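Local structure of glutaredoxin (Populus tremula x Populus tremuloides, 2E7P) at residues S26-G31 against V49-E54; N34-L39 against G85-V90; H67-G72 against G81-G86. The protein binds a [2Fe-2S] cluster together with glutathione and probably reduces protein and low-molecular-weight disulfides at the expense of glutathione. One frame throughout, in Å; residues are numbered along the deposited sequence.

Contact 1: S26-G31 against V49-E54; sequences SKTYCG and VVELDE. With FES (Fe2/s2 (inorganic) cluster), chain E; GSH (glutathione), chain H.
T28 and D53 share the same first torsion, each chi1 at 55°: OG1 of the one and the carboxylate of the other stand between their own backbone N and carbonyl carbon, which brings the two groups in front of each other. The meeting ties the active-site loop of a thioredoxin fold, which carries the CGYC sequence beginning at C30, to the 3-10 turn that follows strand 48-51. T28 OG1 donates to the syn lone pair of D53 OD2 at a short 2.5 Å, while T28 N reaches D53 OD1 at 3.1 Å; a short acidic side chain can take both and hold the turn K27-C30. Just before it, S26 pairs in parallel register with E51: S26 N bonds to V50 O and L52 N to S26 O (2.7 Å). The hydroxyl S26 OG meets E51 OE1 from above the carboxylate plane, at 2.7 Å, leaving E51 OE2 for a salt bridge to K37. K27 needs its long chain, for its methylenes cross over L52 and D53 at a slant, with CD 3.7 Å from D53 CB, before the ammonium reaches the ligand. C30, at the N-cap of helix 31-42, binds one iron of the cluster through SG, and the glutathione sulfur binds the same iron. From the same loop the glycyl carboxylate takes two bonds, K27 NZ to O32 at 2.7 Å and Y29 OH to O31 at 2.8 Å.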
loop_
_atom_site.group_PDB
_atom_site.type_symbol
_atom_site.label_atom_id
_atom_site.label_comp_id
_atom_site.label_asym_id
_atom_site.label_seq_id
_atom_site.Cartn_x
_atom_site.Cartn_y
_atom_site.Cartn_z
ATOM N N SER C 26 -6.820 8.257 1.384
ATOM C CA SER C 26 -6.351 6.913 1.126
ATOM C C SER C 26 -5.877 6.776 -0.339
ATOM O O SER C 26 -6.078 7.671 -1.149
ATOM C CB SER C 26 -7.516 5.947 1.424
ATOM O OG SER C 26 -7.205 4.613 1.112
ATOM N N LYS C 27 -5.180 5.683 -0.634
ATOM C CA LYS C 27 -4.875 5.248 -1.987
ATOM C C LYS C 27 -5.349 3.792 -2.026
ATOM O O LYS C 27 -5.215 3.053 -1.031
ATOM C CB LYS C 27 -3.368 5.303 -2.286
ATOM C CG LYS C 27 -2.707 6.702 -2.360
ATOM C CD LYS C 27 -2.900 7.384 -3.677
ATOM C CE LYS C 27 -2.386 8.828 -3.611
ATOM N NZ LYS C 27 -0.945 8.988 -4.038
ATOM N N THR C 28 -5.919 3.387 -3.169
ATOM C CA THR C 28 -6.597 2.091 -3.283
ATOM C C THR C 28 -5.595 0.946 -3.179
ATOM O O THR C 28 -5.927 -0.139 -2.737
ATOM C CB THR C 28 -7.323 1.952 -4.628
ATOM O OG1 THR C 28 -6.376 2.171 -5.687
ATOM C CG2 THR C 28 -8.498 2.956 -4.736
ATOM N N TYR C 29 -4.359 1.208 -3.578
ATOM C CA TYR C 29 -3.328 0.184 -3.580
ATOM C C TYR C 29 -2.598 -0.019 -2.235
ATOM O O TYR C 29 -1.768 -0.933 -2.130
ATOM C CB TYR C 29 -2.318 0.481 -4.702
ATOM C CG TYR C 29 -1.673 1.841 -4.588
ATOM C CD1 TYR C 29 -0.648 2.073 -3.649
ATOM C CD2 TYR C 29 -2.094 2.900 -5.402
ATOM C CE1 TYR C 29 -0.064 3.316 -3.529
ATOM C CE2 TYR C 29 -1.508 4.168 -5.298
ATOM C CZ TYR C 29 -0.501 4.357 -4.356
ATOM O OH TYR C 29 0.060 5.590 -4.255
ATOM N N CYS C 30 -2.884 0.800 -1.209
ATOM C CA CYS C 30 -2.022 0.796 -0.038
ATOM C C CYS C 30 -2.547 -0.032 1.124
ATOM O O CYS C 30 -3.613 0.227 1.657
ATOM C CB CYS C 30 -1.647 2.217 0.459
ATOM S SG CYS C 30 -0.264 2.207 1.707
ATOM N N GLY C 31 -1.717 -0.960 1.584
ATOM C CA GLY C 31 -2.004 -1.793 2.730
ATOM C C GLY C 31 -2.054 -1.041 4.037
ATOM O O GLY C 31 -2.820 -1.406 4.917
ATOM N N VAL C 49 -14.128 7.266 2.902
ATOM C CA VAL C 49 -12.820 7.072 2.329
ATOM C C VAL C 49 -12.710 7.970 1.098
ATOM O O VAL C 49 -13.573 7.942 0.211
ATOM C CB VAL C 49 -12.563 5.604 1.921
ATOM C CG1 VAL C 49 -11.175 5.475 1.378
ATOM C CG2 VAL C 49 -12.718 4.679 3.118
ATOM N N VAL C 50 -11.651 8.769 1.054
ATOM C CA VAL C 50 -11.365 9.556 -0.139
ATOM C C VAL C 50 -10.191 8.893 -0.785
ATOM O O VAL C 50 -9.101 9.036 -0.316
ATOM C CB VAL C 50 -11.008 11.010 0.242
ATOM C CG1 VAL C 50 -10.694 11.851 -1.020
ATOM C CG2 VAL C 50 -12.146 11.628 1.090
ATOM N N GLU C 51 -10.404 8.125 -1.841
ATOM C CA GLU C 51 -9.276 7.509 -2.515
ATOM C C GLU C 51 -8.642 8.529 -3.444
ATOM O O GLU C 51 -9.191 8.851 -4.488
ATOM C CB GLU C 51 -9.719 6.256 -3.269
ATOM C CG GLU C 51 -10.452 5.239 -2.381
ATOM C CD GLU C 51 -9.510 4.383 -1.519
ATOM O OE1 GLU C 51 -8.314 4.715 -1.381
ATOM O OE2 GLU C 51 -9.982 3.376 -0.923
ATOM N N LEU C 52 -7.467 9.038 -3.076
ATOM C CA LEU C 52 -6.890 10.138 -3.839
ATOM C C LEU C 52 -6.499 9.741 -5.270
ATOM O O LEU C 52 -6.589 10.559 -6.174
ATOM C CB LEU C 52 -5.715 10.769 -3.090
ATOM C CG LEU C 52 -6.011 11.487 -1.754
ATOM C CD1 LEU C 52 -4.720 11.694 -0.975
ATOM C CD2 LEU C 52 -6.761 12.822 -1.915
ATOM N N ASP C 53 -6.081 8.495 -5.473
ATOM C CA ASP C 53 -5.683 8.013 -6.810
ATOM C C ASP C 53 -6.894 7.813 -7.737
ATOM O O ASP C 53 -6.745 7.477 -8.912
ATOM C CB ASP C 53 -4.853 6.701 -6.711
ATOM C CG ASP C 53 -5.568 5.587 -5.924
ATOM O OD1 ASP C 53 -6.353 5.874 -4.991
ATOM O OD2 ASP C 53 -5.344 4.398 -6.249
ATOM N N GLU C 54 -8.101 7.994 -7.222
ATOM C CA GLU C 54 -9.251 7.864 -8.110
ATOM C C GLU C 54 -9.822 9.237 -8.459
ATOM O O GLU C 54 -10.845 9.338 -9.101
ATOM C CB GLU C 54 -10.309 6.941 -7.504
ATOM C CG GLU C 54 -9.888 5.475 -7.507
ATOM C CD GLU C 54 -10.960 4.559 -6.986
ATOM O OE1 GLU C 54 -11.801 5.009 -6.174
ATOM O OE2 GLU C 54 -10.973 3.379 -7.392
HETATM FE FE1 FES E . 1.275 1.477 1.444
HETATM FE FE2 FES E . 2.103 -1.107 0.725
HETATM S S1 FES E . 1.650 0.409 0.173
HETATM S S2 FES E . 1.766 -0.071 2.160
HETATM N N1 GSH H . 4.140 6.491 8.963
HETATM C CA1 GSH H . 3.101 6.645 7.940
HETATM C C1 GSH H . 1.810 6.131 8.511
HETATM O O11 GSH H . 0.692 6.372 7.972
HETATM O O12 GSH H . 1.909 5.473 9.571
HETATM C CB1 GSH H . 3.537 5.929 6.651
HETATM C CG1 GSH H . 2.567 6.158 5.469
HETATM C CD1 GSH H . 3.205 5.835 4.145
HETATM O OE1 GSH H . 4.384 5.524 4.055
HETATM N N2 GSH H . 2.439 5.988 3.071
HETATM C CA2 GSH H . 2.959 5.745 1.721
HETATM C C2 GSH H . 2.587 6.938 0.866
HETATM O O2 GSH H . 1.619 7.677 1.136
HETATM C CB2 GSH H . 2.332 4.435 1.142
HETATM S SG2 GSH H . 2.427 2.740 1.858
HETATM N N3 GSH H . 3.330 7.197 -0.214
HETATM C CA3 GSH H . 3.018 8.288 -1.094
HETATM C C3 GSH H . 1.716 7.947 -1.811
HETATM O O31 GSH H . 1.373 6.759 -2.027
HETATM O O32 GSH H . 1.012 8.893 -2.191
#

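Contact 2: N34-L39 against G85-V90; sequences NRVKQL and GGCDTV. With GSH (glutathione), chain H; GSH (glutathione), chain G.
The sulfur of C87 rests on hydrocarbon, its SG 3.8 Å from both CB and CG of R35, although the backbone of the same residue binds glutathione. In this thioredoxin fold, helix 31-42 packs against the first turn of helix 87-95, and no hydrogen bond joins 34-39 to 85-90. V36 is the centre of the contact. Its CG2, anti to the carbonyl carbon, reaches 3.6 Å from C87 CA and 4.0 Å from V90 CG2; a branched residue fills this narrow approach, where the two backbones of these segments come nearest. L39 continues the seam, its CB 4.0 Å from V90 CG1. R35 shows only its methylenes to C87: a bend at chi2 (60°) carries its guanidinium forward along its own helix, one face over L39 CD1, and NH1 donates to Q38 OE1 at 2.9 Å from well above the amide plane. On the side of the helix turned from C87 and V90, N34 ND2 lies 3.5 Å from SG2 of a glutathione held by the second subunit, and N34 also packs on Y29 of that subunit. An alanine here would remove the carboxamide and probably open a gap beside that sulfur and tyrosine. G86 is the N-cap of helix 87-95, whose end would probably stabilise a negative charge. There the γ-glutamyl carboxylate of the chain's own glutathione takes C87 N on O11 at 2.9 Å and D88 N on O12 at 2.9 Å, the latter nearly straight at 175°.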
loop_
_atom_site.group_PDB
_atom_site.type_symbol
_atom_site.label_atom_id
_atom_site.label_comp_id
_atom_site.label_asym_id
_atom_site.label_seq_id
_atom_site.Cartn_x
_atom_site.Cartn_y
_atom_site.Cartn_z
ATOM N N ASN C 34 -5.496 0.124 4.042
ATOM C CA ASN C 34 -6.351 -1.025 4.461
ATOM C C ASN C 34 -6.319 -1.409 5.938
ATOM O O ASN C 34 -7.319 -1.823 6.485
ATOM C CB ASN C 34 -6.038 -2.251 3.605
ATOM C CG ASN C 34 -6.331 -1.989 2.117
ATOM O OD1 ASN C 34 -7.145 -1.128 1.799
ATOM N ND2 ASN C 34 -5.640 -2.685 1.224
ATOM N N ARG C 35 -5.148 -1.292 6.571
ATOM C CA ARG C 35 -4.999 -1.534 8.018
ATOM C C ARG C 35 -5.824 -0.505 8.843
ATOM O O ARG C 35 -6.524 -0.853 9.801
ATOM C CB ARG C 35 -3.501 -1.497 8.395
ATOM C CG ARG C 35 -3.157 -1.763 9.916
ATOM C CD ARG C 35 -3.622 -3.133 10.420
ATOM N NE ARG C 35 -3.265 -3.306 11.828
ATOM C CZ ARG C 35 -4.042 -3.871 12.755
ATOM N NH1 ARG C 35 -5.243 -4.344 12.431
ATOM N NH2 ARG C 35 -3.613 -3.950 14.026
ATOM N N VAL C 36 -5.767 0.758 8.457
ATOM C CA VAL C 36 -6.644 1.744 9.089
ATOM C C VAL C 36 -8.126 1.405 8.932
ATOM O O VAL C 36 -8.893 1.463 9.888
ATOM C CB VAL C 36 -6.340 3.155 8.562
ATOM C CG1 VAL C 36 -7.488 4.138 8.890
ATOM C CG2 VAL C 36 -5.020 3.620 9.171
ATOM N N LYS C 37 -8.524 1.019 7.733
ATOM C CA LYS C 37 -9.898 0.612 7.464
ATOM C C LYS C 37 -10.297 -0.577 8.338
ATOM O O LYS C 37 -11.419 -0.618 8.852
ATOM C CB LYS C 37 -10.026 0.256 5.965
ATOM C CG LYS C 37 -10.026 1.495 5.057
ATOM C CD LYS C 37 -9.715 1.084 3.653
ATOM C CE LYS C 37 -9.402 2.308 2.761
ATOM N NZ LYS C 37 -9.358 1.895 1.346
ATOM N N GLN C 38 -9.395 -1.555 8.440
ATOM C CA GLN C 38 -9.584 -2.725 9.308
ATOM C C GLN C 38 -9.839 -2.311 10.767
ATOM O O GLN C 38 -10.776 -2.766 11.394
ATOM C CB GLN C 38 -8.350 -3.641 9.248
ATOM C CG GLN C 38 -8.542 -4.972 10.050
ATOM C CD GLN C 38 -7.355 -5.894 9.916
ATOM O OE1 GLN C 38 -6.213 -5.445 9.897
ATOM N NE2 GLN C 38 -7.618 -7.203 9.846
ATOM N N LEU C 39 -8.984 -1.440 11.290
ATOM C CA LEU C 39 -9.123 -0.931 12.661
ATOM C C LEU C 39 -10.394 -0.136 12.871
ATOM O O LEU C 39 -11.035 -0.277 13.893
ATOM C CB LEU C 39 -7.887 -0.081 13.033
ATOM C CG LEU C 39 -6.670 -0.999 13.207
ATOM C CD1 LEU C 39 -5.335 -0.227 13.225
ATOM C CD2 LEU C 39 -6.895 -1.925 14.484
ATOM N N GLY C 85 -3.833 11.398 12.411
ATOM C CA GLY C 85 -2.510 11.010 12.013
ATOM C C GLY C 85 -2.638 9.957 10.924
ATOM O O GLY C 85 -3.584 9.964 10.142
ATOM N N GLY C 86 -1.681 9.047 10.889
ATOM C CA GLY C 86 -1.612 8.028 9.866
ATOM C C GLY C 86 -1.943 6.662 10.418
ATOM O O GLY C 86 -2.670 6.545 11.407
ATOM N N CYS C 87 -1.418 5.626 9.767
ATOM C CA CYS C 87 -1.639 4.236 10.198
ATOM C C CYS C 87 -0.994 3.974 11.569
ATOM O O CYS C 87 -1.649 3.498 12.474
ATOM C CB CYS C 87 -1.077 3.270 9.147
ATOM S SG CYS C 87 -1.432 1.554 9.488
ATOM N N ASP C 88 0.279 4.323 11.729
ATOM C CA ASP C 88 0.932 4.144 13.015
ATOM C C ASP C 88 0.095 4.775 14.125
ATOM O O ASP C 88 -0.141 4.139 15.146
ATOM C CB ASP C 88 2.356 4.713 13.043
ATOM C CG ASP C 88 3.318 3.903 12.219
ATOM O OD1 ASP C 88 2.999 2.765 11.807
ATOM O OD2 ASP C 88 4.424 4.408 11.944
ATOM N N THR C 89 -0.352 6.022 13.920
ATOM C CA THR C 89 -1.225 6.676 14.896
ATOM C C THR C 89 -2.466 5.851 15.227
ATOM O O THR C 89 -2.796 5.659 16.432
ATOM C CB THR C 89 -1.676 8.088 14.458
ATOM O OG1 THR C 89 -0.540 8.843 14.016
ATOM C CG2 THR C 89 -2.317 8.806 15.634
ATOM N N VAL C 90 -3.186 5.397 14.191
ATOM C CA VAL C 90 -4.440 4.677 14.431
ATOM C C VAL C 90 -4.207 3.343 15.176
ATOM O O VAL C 90 -4.993 2.975 16.074
ATOM C CB VAL C 90 -5.295 4.448 13.137
ATOM C CG1 VAL C 90 -6.557 3.636 13.469
ATOM C CG2 VAL C 90 -5.697 5.766 12.534
HETATM N N1 GSH H . 4.140 6.491 8.963
HETATM C CA1 GSH H . 3.101 6.645 7.940
HETATM C C1 GSH H . 1.810 6.131 8.511
HETATM O O11 GSH H . 0.692 6.372 7.972
HETATM O O12 GSH H . 1.909 5.473 9.571
HETATM C CB1 GSH H . 3.537 5.929 6.651
HETATM C CG1 GSH H . 2.567 6.158 5.469
HETATM C CD1 GSH H . 3.205 5.835 4.145
HETATM O OE1 GSH H . 4.384 5.524 4.055
HETATM N N2 GSH H . 2.439 5.988 3.071
HETATM C CA2 GSH H . 2.959 5.745 1.721
HETATM C C2 GSH H . 2.587 6.938 0.866
HETATM O O2 GSH H . 1.619 7.677 1.136
HETATM C CB2 GSH H . 2.332 4.435 1.142
HETATM S SG2 GSH H . 2.427 2.740 1.858
HETATM N N3 GSH H . 3.330 7.197 -0.214
HETATM C CA3 GSH H . 3.018 8.288 -1.094
HETATM C C3 GSH H . 1.716 7.947 -1.811
HETATM O O31 GSH H . 1.373 6.759 -2.027
HETATM O O32 GSH H . 1.012 8.893 -2.191
HETATM N N1 GSH G . -7.240 -5.138 -8.173
HETATM C CA1 GSH G . -7.766 -6.006 -7.119
HETATM C C1 GSH G . -9.240 -6.131 -7.355
HETATM O O11 GSH G . -9.953 -6.926 -6.704
HETATM O O12 GSH G . -9.733 -5.376 -8.212
HETATM C CB1 GSH G . -7.487 -5.290 -5.788
HETATM C CG1 GSH G . -7.952 -6.004 -4.490
HETATM C CD1 GSH G . -7.172 -5.534 -3.245
HETATM O OE1 GSH G . -6.302 -4.679 -3.341
HETATM N N2 GSH G . -7.495 -6.074 -2.065
HETATM C CA2 GSH G . -6.784 -5.789 -0.830
HETATM C C2 GSH G . -6.071 -7.057 -0.463
HETATM O O2 GSH G . -6.585 -8.118 -0.756
HETATM C CB2 GSH G . -7.802 -5.583 0.271
HETATM S SG2 GSH G . -8.642 -4.001 0.083
HETATM N N3 GSH G . -4.910 -7.025 0.207
HETATM C CA3 GSH G . -4.156 -8.205 0.632
HETATM C C3 GSH G . -4.857 -8.909 1.782
HETATM O O31 GSH G . -5.885 -8.425 2.323
HETATM O O32 GSH G . -4.402 -9.989 2.209
#

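Contact 3: H67-G72 against G81-G86; sequences HWTGRG and GKQIGG. With GSH (glutathione), chain H.
The γ-glutamyl end of the glutathione pocket is bordered by R71, whose guanidinium lies flat over the G85-G86 peptide. One face of the group covers the bond, with CZ 3.3 Å from G86 N and NE 3.4 Å from G85 C. The chain runs extended to CD and bends at chi3 (-63°), which turns the flat group onto the backbone. Glycine suits G86 because a CB would run into both R71 NH1 and the glutathione carboxylate; the backbone angles of G85, where the strand makes a classic beta bulge opposite V77, also call for glycine. Farther from the ligand, the end of helix 58-69 meets strand 82-85. Q83 stretches out to lay its amide against T69, NE2 3.5 Å from T69 CB, while its OE1 comes 3.8 Å from W68 NE1, with ring and amide planes 71° apart. A water joins the two segments, donating to W68 O at 2.7 Å and, weakly, to Q83 OE1. T69 OG1 accepts from R71 N at 3.1 Å, an ST turn that carries the chain past G70, and it also bonds to L65 O. No direct hydrogen bond crosses the contact: R71 lies with one face on the backbone, and NH1 stays 3.8 Å from glutathione O11, so its charge probably draws the carboxylate in through space and leaves the directional bonds to other groups of the pocket.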
loop_
_atom_site.group_PDB
_atom_site.type_symbol
_atom_site.label_atom_id
_atom_site.label_comp_id
_atom_site.label_asym_id
_atom_site.label_seq_id
_atom_site.Cartn_x
_atom_site.Cartn_y
_atom_site.Cartn_z
ATOM N N HIS C 67 0.817 20.507 2.880
ATOM C CA HIS C 67 1.007 21.884 3.365
ATOM C C HIS C 67 0.206 22.145 4.641
ATOM O O HIS C 67 0.666 22.799 5.582
ATOM C CB HIS C 67 0.570 22.880 2.296
ATOM C CG HIS C 67 1.589 23.113 1.229
ATOM N ND1 HIS C 67 2.821 23.674 1.487
ATOM C CD2 HIS C 67 1.550 22.884 -0.109
ATOM C CE1 HIS C 67 3.502 23.777 0.357
ATOM N NE2 HIS C 67 2.748 23.324 -0.630
ATOM N N TRP C 68 -1.003 21.617 4.694
ATOM C CA TRP C 68 -1.879 21.990 5.790
ATOM C C TRP C 68 -1.580 21.215 7.076
ATOM O O TRP C 68 -1.487 21.808 8.176
ATOM C CB TRP C 68 -3.343 21.894 5.319
ATOM C CG TRP C 68 -4.408 21.929 6.378
ATOM C CD1 TRP C 68 -4.463 22.753 7.461
ATOM C CD2 TRP C 68 -5.612 21.160 6.395
ATOM N NE1 TRP C 68 -5.598 22.493 8.195
ATOM C CE2 TRP C 68 -6.329 21.533 7.549
ATOM C CE3 TRP C 68 -6.153 20.175 5.541
ATOM C CZ2 TRP C 68 -7.579 20.957 7.892
ATOM C CZ3 TRP C 68 -7.370 19.564 5.893
ATOM C CH2 TRP C 68 -8.066 19.955 7.060
ATOM N N THR C 69 -1.413 19.892 6.941
ATOM C CA THR C 69 -1.388 19.003 8.095
ATOM C C THR C 69 0.025 18.572 8.465
ATOM O O THR C 69 0.271 18.006 9.559
ATOM C CB THR C 69 -2.249 17.735 7.807
ATOM O OG1 THR C 69 -1.625 16.911 6.813
ATOM C CG2 THR C 69 -3.649 18.129 7.307
ATOM N N GLY C 70 0.951 18.804 7.544
ATOM C CA GLY C 70 2.299 18.299 7.693
ATOM C C GLY C 70 2.422 16.796 7.446
ATOM O O GLY C 70 3.462 16.211 7.729
ATOM N N ARG C 71 1.351 16.185 6.962
ATOM C CA ARG C 71 1.335 14.758 6.557
ATOM C C ARG C 71 1.016 14.641 5.073
ATOM O O ARG C 71 -0.134 14.878 4.661
ATOM C CB ARG C 71 0.318 13.960 7.391
ATOM C CG ARG C 71 0.231 12.461 7.026
ATOM C CD ARG C 71 -0.726 11.729 7.938
ATOM N NE ARG C 71 -0.237 11.792 9.291
ATOM C CZ ARG C 71 0.706 10.990 9.788
ATOM N NH1 ARG C 71 1.191 9.992 9.048
ATOM N NH2 ARG C 71 1.141 11.184 11.029
ATOM N N GLY C 72 2.034 14.323 4.262
ATOM C CA GLY C 72 1.853 14.226 2.799
ATOM C C GLY C 72 1.694 12.791 2.286
ATOM O O GLY C 72 1.742 12.534 1.074
ATOM N N GLY C 81 -13.389 16.061 12.267
ATOM C CA GLY C 81 -12.719 17.218 11.627
ATOM C C GLY C 81 -11.346 17.566 12.187
ATOM O O GLY C 81 -10.714 18.504 11.729
ATOM N N LYS C 82 -10.890 16.798 13.168
ATOM C CA LYS C 82 -9.582 16.982 13.795
ATOM C C LYS C 82 -8.587 15.992 13.194
ATOM O O LYS C 82 -8.933 14.835 12.970
ATOM C CB LYS C 82 -9.668 16.711 15.300
ATOM C CG LYS C 82 -10.568 17.674 16.100
ATOM C CD LYS C 82 -10.951 17.044 17.472
ATOM C CE LYS C 82 -11.837 17.968 18.351
ATOM N NZ LYS C 82 -11.746 17.475 19.805
ATOM N N GLN C 83 -7.357 16.452 12.964
ATOM C CA GLN C 83 -6.266 15.632 12.460
ATOM C C GLN C 83 -5.870 14.576 13.469
ATOM O O GLN C 83 -5.494 14.897 14.604
ATOM C CB GLN C 83 -5.051 16.494 12.132
ATOM C CG GLN C 83 -5.323 17.426 10.966
ATOM C CD GLN C 83 -4.392 18.606 10.898
ATOM O OE1 GLN C 83 -4.824 19.747 10.638
ATOM N NE2 GLN C 83 -3.101 18.358 11.125
ATOM N N ILE C 84 -5.960 13.313 13.059
ATOM C CA ILE C 84 -5.553 12.228 13.928
ATOM C C ILE C 84 -4.107 11.836 13.644
ATOM O O ILE C 84 -3.252 11.948 14.523
ATOM C CB ILE C 84 -6.562 11.037 13.875
ATOM C CG1 ILE C 84 -7.978 11.493 14.301
ATOM C CG2 ILE C 84 -6.066 9.819 14.690
ATOM C CD1 ILE C 84 -8.107 12.288 15.690
ATOM N N GLY C 85 -3.833 11.398 12.411
ATOM C CA GLY C 85 -2.510 11.010 12.013
ATOM C C GLY C 85 -2.638 9.957 10.924
ATOM O O GLY C 85 -3.584 9.964 10.142
ATOM N N GLY C 86 -1.681 9.047 10.889
ATOM C CA GLY C 86 -1.612 8.028 9.866
ATOM C C GLY C 86 -1.943 6.662 10.418
ATOM O O GLY C 86 -2.670 6.545 11.407
HETATM N N1 GSH H . 4.140 6.491 8.963
HETATM C CA1 GSH H . 3.101 6.645 7.940
HETATM C C1 GSH H . 1.810 6.131 8.511
HETATM O O11 GSH H . 0.692 6.372 7.972
HETATM O O12 GSH H . 1.909 5.473 9.571
HETATM C CB1 GSH H . 3.537 5.929 6.651
HETATM C CG1 GSH H . 2.567 6.158 5.469
HETATM C CD1 GSH H . 3.205 5.835 4.145
HETATM O OE1 GSH H . 4.384 5.524 4.055
HETATM N N2 GSH H . 2.439 5.988 3.071
HETATM C CA2 GSH H . 2.959 5.745 1.721
HETATM C C2 GSH H . 2.587 6.938 0.866
HETATM O O2 GSH H . 1.619 7.677 1.136
HETATM C CB2 GSH H . 2.332 4.435 1.142
HETATM S SG2 GSH H . 2.427 2.740 1.858
HETATM N N3 GSH H . 3.330 7.197 -0.214
HETATM C CA3 GSH H . 3.018 8.288 -1.094
HETATM C C3 GSH H . 1.716 7.947 -1.811
HETATM O O31 GSH H . 1.373 6.759 -2.027
HETATM O O32 GSH H . 1.012 8.893 -2.191
HETATM O O HOH W 1 -2.652 22.288 10.601
#

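In the fold
Contact 2 is the buried one, an apolar seam between two helices; contact 1 is partly buried and contact 3 lies at the surface. Contacts 1 and 3 sit at the two outer strands of the sheet, 48-51 and 82-85, and do not touch. Their chemistry differs accordingly: strand pairing and carboxylate bonds in contact 1, a guanidinium face on backbone and a water in contact 3. K37 of helix 31-42 bridges contacts 1 and 2 through its salt bridge to E51, while contacts 2 and 3 share G85 and G86. All three converge on one glutathione, contact 1 at its glycyl end and, through the shared iron, its sulfur, contacts 2 and 3 at its γ-glutamyl end.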